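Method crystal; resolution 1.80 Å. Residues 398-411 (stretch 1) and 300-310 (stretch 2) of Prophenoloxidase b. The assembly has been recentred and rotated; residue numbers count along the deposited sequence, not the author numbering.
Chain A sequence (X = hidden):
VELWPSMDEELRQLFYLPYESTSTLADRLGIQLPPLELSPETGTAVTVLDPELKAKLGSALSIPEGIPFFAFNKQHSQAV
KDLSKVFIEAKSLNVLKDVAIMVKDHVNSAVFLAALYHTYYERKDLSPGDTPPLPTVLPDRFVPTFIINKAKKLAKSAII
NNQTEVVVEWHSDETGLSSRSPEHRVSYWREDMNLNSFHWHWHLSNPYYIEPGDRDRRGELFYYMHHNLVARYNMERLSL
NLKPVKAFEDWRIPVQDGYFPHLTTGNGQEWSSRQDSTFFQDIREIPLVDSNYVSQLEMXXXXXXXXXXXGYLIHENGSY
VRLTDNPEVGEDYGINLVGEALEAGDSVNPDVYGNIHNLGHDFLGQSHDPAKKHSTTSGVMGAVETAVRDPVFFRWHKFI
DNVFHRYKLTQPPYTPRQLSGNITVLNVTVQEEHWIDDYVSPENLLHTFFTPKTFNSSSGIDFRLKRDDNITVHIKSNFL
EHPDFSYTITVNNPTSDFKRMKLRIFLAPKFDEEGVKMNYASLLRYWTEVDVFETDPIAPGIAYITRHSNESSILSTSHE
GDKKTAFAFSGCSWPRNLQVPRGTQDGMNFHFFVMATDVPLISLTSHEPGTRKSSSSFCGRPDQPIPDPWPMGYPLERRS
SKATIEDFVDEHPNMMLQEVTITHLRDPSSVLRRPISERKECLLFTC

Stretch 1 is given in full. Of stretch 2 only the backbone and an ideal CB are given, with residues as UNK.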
# COMPACT_ATOMS: atom_id res chain seq x y z
N LYS A 398 -25.43 0.26 -11.90
CA LYS A 398 -25.74 -0.51 -10.70
C LYS A 398 -25.57 0.38 -9.46
O LYS A 398 -26.38 0.32 -8.54
CB LYS A 398 -24.88 -1.78 -10.60
CG LYS A 398 -25.22 -2.64 -9.37
CD LYS A 398 -26.61 -3.31 -9.50
CE LYS A 398 -26.93 -4.10 -8.24
NZ LYS A 398 -28.13 -4.99 -8.43
N PHE A 399 -24.54 1.23 -9.43
CA PHE A 399 -24.42 2.21 -8.35
C PHE A 399 -25.65 3.12 -8.30
O PHE A 399 -26.25 3.34 -7.24
CB PHE A 399 -23.15 3.06 -8.50
CG PHE A 399 -23.25 4.41 -7.81
CD1 PHE A 399 -23.34 4.49 -6.43
CD2 PHE A 399 -23.23 5.59 -8.55
CE1 PHE A 399 -23.45 5.73 -5.79
CE2 PHE A 399 -23.33 6.82 -7.93
CZ PHE A 399 -23.44 6.90 -6.55
N ILE A 400 -26.02 3.64 -9.47
CA ILE A 400 -27.18 4.52 -9.55
C ILE A 400 -28.45 3.79 -9.10
O ILE A 400 -29.24 4.33 -8.31
CB ILE A 400 -27.34 5.09 -10.99
CG1 ILE A 400 -26.16 6.03 -11.31
CG2 ILE A 400 -28.66 5.84 -11.13
CD1 ILE A 400 -26.07 7.25 -10.36
N ASP A 401 -28.62 2.55 -9.54
CA ASP A 401 -29.82 1.81 -9.13
C ASP A 401 -29.79 1.54 -7.62
O ASP A 401 -30.84 1.49 -6.96
CB ASP A 401 -29.94 0.50 -9.89
CG ASP A 401 -31.32 -0.13 -9.76
OD1 ASP A 401 -32.29 0.49 -10.24
OD2 ASP A 401 -31.44 -1.21 -9.16
N ASN A 402 -28.59 1.34 -7.07
CA ASN A 402 -28.43 1.18 -5.63
C ASN A 402 -28.90 2.40 -4.85
O ASN A 402 -29.46 2.26 -3.76
CB ASN A 402 -26.95 0.88 -5.26
CG ASN A 402 -26.56 -0.56 -5.51
OD1 ASN A 402 -27.41 -1.42 -5.78
ND2 ASN A 402 -25.25 -0.83 -5.41
N VAL A 403 -28.64 3.60 -5.38
CA VAL A 403 -29.11 4.81 -4.72
C VAL A 403 -30.64 4.81 -4.73
O VAL A 403 -31.29 5.08 -3.71
CB VAL A 403 -28.63 6.08 -5.44
CG1 VAL A 403 -29.11 7.34 -4.69
CG2 VAL A 403 -27.08 6.09 -5.54
N PHE A 404 -31.21 4.51 -5.88
CA PHE A 404 -32.68 4.47 -5.98
C PHE A 404 -33.30 3.42 -5.06
O PHE A 404 -34.32 3.68 -4.42
CB PHE A 404 -33.11 4.25 -7.44
CG PHE A 404 -32.91 5.47 -8.32
CD1 PHE A 404 -33.40 6.71 -7.95
CD2 PHE A 404 -32.21 5.37 -9.53
CE1 PHE A 404 -33.22 7.84 -8.76
CE2 PHE A 404 -32.03 6.49 -10.34
CZ PHE A 404 -32.54 7.73 -9.95
N HIS A 405 -32.68 2.24 -4.98
CA HIS A 405 -33.18 1.16 -4.11
C HIS A 405 -33.02 1.57 -2.64
O HIS A 405 -33.87 1.26 -1.80
CB HIS A 405 -32.44 -0.15 -4.40
CG HIS A 405 -32.85 -1.30 -3.52
ND1 HIS A 405 -34.12 -1.84 -3.56
CD2 HIS A 405 -32.16 -2.01 -2.60
CE1 HIS A 405 -34.19 -2.84 -2.69
NE2 HIS A 405 -33.02 -2.96 -2.10
N ARG A 406 -31.93 2.28 -2.33
CA ARG A 406 -31.76 2.82 -0.98
C ARG A 406 -32.97 3.67 -0.62
O ARG A 406 -33.52 3.56 0.48
CB ARG A 406 -30.51 3.70 -0.90
CG ARG A 406 -30.19 4.20 0.52
CD ARG A 406 -29.09 5.28 0.47
NE ARG A 406 -28.64 5.69 1.80
CZ ARG A 406 -27.48 5.33 2.34
NH1 ARG A 406 -26.63 4.54 1.68
NH2 ARG A 406 -27.16 5.76 3.56
N TYR A 407 -33.39 4.51 -1.56
CA TYR A 407 -34.57 5.32 -1.32
C TYR A 407 -35.83 4.43 -1.22
O TYR A 407 -36.64 4.58 -0.29
CB TYR A 407 -34.75 6.42 -2.38
CG TYR A 407 -36.17 6.94 -2.29
CD1 TYR A 407 -36.55 7.80 -1.26
CD2 TYR A 407 -37.16 6.48 -3.16
CE1 TYR A 407 -37.89 8.22 -1.13
CE2 TYR A 407 -38.48 6.90 -3.04
CZ TYR A 407 -38.83 7.77 -2.03
OH TYR A 407 -40.15 8.18 -1.90
N LYS A 408 -36.00 3.49 -2.16
CA LYS A 408 -37.20 2.64 -2.10
C LYS A 408 -37.35 1.94 -0.76
O LYS A 408 -38.45 1.81 -0.23
CB LYS A 408 -37.24 1.62 -3.24
CG LYS A 408 -37.45 2.22 -4.64
CD LYS A 408 -38.88 2.76 -4.80
CE LYS A 408 -39.15 3.18 -6.25
NZ LYS A 408 -40.59 3.59 -6.44
N LEU A 409 -36.23 1.48 -0.20
CA LEU A 409 -36.28 0.76 1.08
C LEU A 409 -36.76 1.63 2.25
O LEU A 409 -37.21 1.11 3.28
CB LEU A 409 -34.92 0.13 1.40
CG LEU A 409 -34.53 -1.08 0.55
CD1 LEU A 409 -33.17 -1.63 0.99
CD2 LEU A 409 -35.61 -2.18 0.59
N THR A 410 -36.69 2.95 2.11
CA THR A 410 -37.17 3.83 3.18
C THR A 410 -38.70 3.91 3.19
O THR A 410 -39.28 4.45 4.13
CB THR A 410 -36.63 5.26 3.08
OG1 THR A 410 -37.09 5.87 1.86
CG2 THR A 410 -35.09 5.28 3.13
N GLN A 411 -39.33 3.41 2.14
CA GLN A 411 -40.79 3.53 2.03
C GLN A 411 -41.50 2.41 2.76
O GLN A 411 -41.01 1.27 2.80
CB GLN A 411 -41.19 3.58 0.55
CG GLN A 411 -40.56 4.78 -0.16
CD GLN A 411 -40.88 6.08 0.55
OE1 GLN A 411 -42.03 6.52 0.55
NE2 GLN A 411 -39.87 6.70 1.19
N UNK A 300 -21.63 15.38 -2.71
CA UNK A 300 -22.99 15.37 -3.26
C UNK A 300 -23.69 14.07 -2.87
O UNK A 300 -24.87 14.08 -2.48
CB UNK A 300 -22.97 15.53 -4.78
N UNK A 301 -22.98 12.96 -3.00
CA UNK A 301 -23.54 11.66 -2.65
C UNK A 301 -23.89 11.58 -1.16
O UNK A 301 -24.96 11.10 -0.78
CB UNK A 301 -22.56 10.55 -3.02
N UNK A 302 -22.97 12.05 -0.32
CA UNK A 302 -23.21 12.11 1.12
C UNK A 302 -24.47 12.93 1.44
O UNK A 302 -25.32 12.50 2.24
CB UNK A 302 -22.00 12.71 1.83
N UNK A 303 -24.59 14.09 0.80
CA UNK A 303 -25.77 14.94 1.03
C UNK A 303 -27.05 14.24 0.59
O UNK A 303 -28.08 14.32 1.27
CB UNK A 303 -25.62 16.27 0.29
N UNK A 304 -27.00 13.57 -0.55
CA UNK A 304 -28.18 12.91 -1.07
C UNK A 304 -28.58 11.71 -0.21
O UNK A 304 -29.78 11.48 0.04
CB UNK A 304 -27.94 12.47 -2.51
N UNK A 305 -27.59 10.94 0.23
CA UNK A 305 -27.84 9.82 1.13
C UNK A 305 -28.49 10.30 2.42
O UNK A 305 -29.40 9.65 2.95
CB UNK A 305 -26.54 9.08 1.44
N UNK A 306 -27.99 11.42 2.95
CA UNK A 306 -28.60 12.01 4.15
C UNK A 306 -30.08 12.33 3.93
O UNK A 306 -30.93 11.96 4.75
CB UNK A 306 -27.85 13.28 4.55
N UNK A 307 -30.38 13.03 2.84
CA UNK A 307 -31.76 13.39 2.53
C UNK A 307 -32.65 12.17 2.40
O UNK A 307 -33.79 12.15 2.90
CB UNK A 307 -31.82 14.21 1.24
N UNK A 308 -32.16 11.16 1.70
CA UNK A 308 -32.91 9.92 1.58
C UNK A 308 -33.17 9.31 2.95
O UNK A 308 -34.30 8.89 3.27
CB UNK A 308 -32.16 8.93 0.69
N UNK A 309 -32.13 9.27 3.78
CA UNK A 309 -32.22 8.60 5.08
C UNK A 309 -33.14 9.30 6.07
O UNK A 309 -33.79 8.63 6.89
CB UNK A 309 -30.82 8.48 5.69
N UNK A 310 -33.22 10.63 5.99
CA UNK A 310 -34.13 11.37 6.88
C UNK A 310 -35.50 11.66 6.26
O UNK A 310 -36.39 12.17 6.94
CB UNK A 310 -33.48 12.69 7.29

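Stretch 2 is helical throughout, its axis 9.3 Å from that of the helix of stretch 1 at closest approach and inclined by 22°, so the two run nearly parallel and the facing positions should recur every three or four residues.

Position 300 has nothing of stretch 1 within 5.5 Å of its ideal CB, so the contact does not restrict it; it is Trp300. Positions 302 and 303 are equally out of reach and hold Thr302 and His303.

At 301 CA-to-CB points toward stretch 1, and the ideal CB is 5.2 Å from Phe399 CZ. A long side chain, aliphatic or with an aliphatic stem, could pack on that ring. The residue is Arg301, whose CD lies 3.7 Å from Phe399 CE1; that CE1 atom sits near the plane of the Arg301 guanidinium, and NH1 bonds elsewhere in the structure.

Position 304 points sideways with no neighbour near its CB, but a branched aliphatic chain could reach Val403. Leu304 does so: its CD2 is 4.1 Å from Val403 CG1.

At 305 the direction is again sideways, yet the ideal CB is 4.0 Å from Arg406 CZ. A flat guanidinium invites an aromatic ring; an acid or amide would also be plausible. Tyr305, with chi1 m, lays its ring under the guanidinium, centres 4.0 Å apart and planes at 6°, a stack with cation-pi character. At its edge, Tyr305 CE1 is 4.0 Å from Val403 CG2, and Tyr305 OH extends to within 3.5 Å of Phe399 CE1, at that ring's edge.

Position 306 points away and holds His306. Position 307 is out of reach, with helical angles (-58/-44) that demand no special residue; it is Gly307.

Position 308 points toward stretch 1, and the CA of 308 lies 5.7 Å from Tyr407 CA. The ideal CB is 4.7 Å from Tyr407 CB, 4.8 Å from Arg406 CD and 5.3 Å from Thr410 CG2, an apolar setting for valine, leucine or isoleucine. Ile308 sends CG2 to 3.6 Å from Tyr407 CA and CD1 to 3.9 Å from Val403 CG1. Its backbone O also accepts from a water (2.7 Å) that donates to Thr410 OG1 (2.9 Å), bridging the stretches.

At 309 the CB points sideways, 5.0 Å from Arg406 NH2. No acid of stretch 1 lies near this guanidinium, so its charge favours Asp or Glu, though an amide could accept too. Asp309 forms a two-pronged salt bridge, Arg406 NE to Asp309 OD1 3.1 Å (152°) and Arg406 NH2 to Asp309 OD2 2.8 Å (171°), at the edge of the guanidinium that 305 covers on one face.

Position 310 points away and leaves the choice open; it is Val310.

Stretch 2 300-310: WRTHLYHGIDV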
# COMPACT_ATOMS: atom_id res chain seq x y z
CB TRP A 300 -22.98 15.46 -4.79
CG TRP A 300 -22.50 16.79 -5.33
CD1 TRP A 300 -22.55 17.99 -4.72
CD2 TRP A 300 -21.95 17.02 -6.64
NE1 TRP A 300 -22.04 18.97 -5.55
CE2 TRP A 300 -21.67 18.39 -6.73
CE3 TRP A 300 -21.66 16.19 -7.73
CZ2 TRP A 300 -21.12 18.97 -7.88
CZ3 TRP A 300 -21.12 16.76 -8.87
CH2 TRP A 300 -20.85 18.14 -8.94
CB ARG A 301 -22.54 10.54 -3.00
CG ARG A 301 -23.07 9.14 -2.68
CD ARG A 301 -22.14 8.06 -3.23
NE ARG A 301 -20.82 8.11 -2.60
CZ ARG A 301 -19.80 7.32 -2.96
NH1 ARG A 301 -19.95 6.43 -3.94
NH2 ARG A 301 -18.65 7.40 -2.33
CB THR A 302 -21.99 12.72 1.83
OG1 THR A 302 -20.86 11.84 1.68
CG2 THR A 302 -22.26 12.94 3.32
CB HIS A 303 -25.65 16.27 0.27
CG HIS A 303 -24.64 17.23 0.85
ND1 HIS A 303 -24.16 18.31 0.16
CD2 HIS A 303 -24.06 17.28 2.08
CE1 HIS A 303 -23.30 18.98 0.91
NE2 HIS A 303 -23.23 18.37 2.08
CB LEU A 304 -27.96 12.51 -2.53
CG LEU A 304 -29.14 11.82 -3.23
CD1 LEU A 304 -30.39 12.74 -3.22
CD2 LEU A 304 -28.76 11.44 -4.66
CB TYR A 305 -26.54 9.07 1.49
CG TYR A 305 -26.02 8.11 0.43
CD1 TYR A 305 -26.70 7.91 -0.77
CD2 TYR A 305 -24.84 7.41 0.64
CE1 TYR A 305 -26.20 7.03 -1.74
CE2 TYR A 305 -24.35 6.52 -0.32
CZ TYR A 305 -25.02 6.34 -1.50
OH TYR A 305 -24.50 5.46 -2.43
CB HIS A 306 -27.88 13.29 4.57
CG HIS A 306 -28.52 13.99 5.72
ND1 HIS A 306 -28.41 13.54 7.02
CD2 HIS A 306 -29.27 15.12 5.78
CE1 HIS A 306 -29.08 14.35 7.83
NE2 HIS A 306 -29.61 15.31 7.10
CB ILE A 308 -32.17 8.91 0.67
CG1 ILE A 308 -32.27 9.37 -0.79
CG2 ILE A 308 -32.73 7.50 0.86
CD1 ILE A 308 -31.34 8.60 -1.75
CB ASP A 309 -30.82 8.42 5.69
CG ASP A 309 -29.95 7.43 4.92
OD1 ASP A 309 -30.48 6.70 4.06
OD2 ASP A 309 -28.73 7.38 5.19
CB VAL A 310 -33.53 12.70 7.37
CG1 VAL A 310 -32.23 12.46 8.13
CG2 VAL A 310 -33.34 13.69 6.19
O HOH W 1 -36.72 8.73 2.03
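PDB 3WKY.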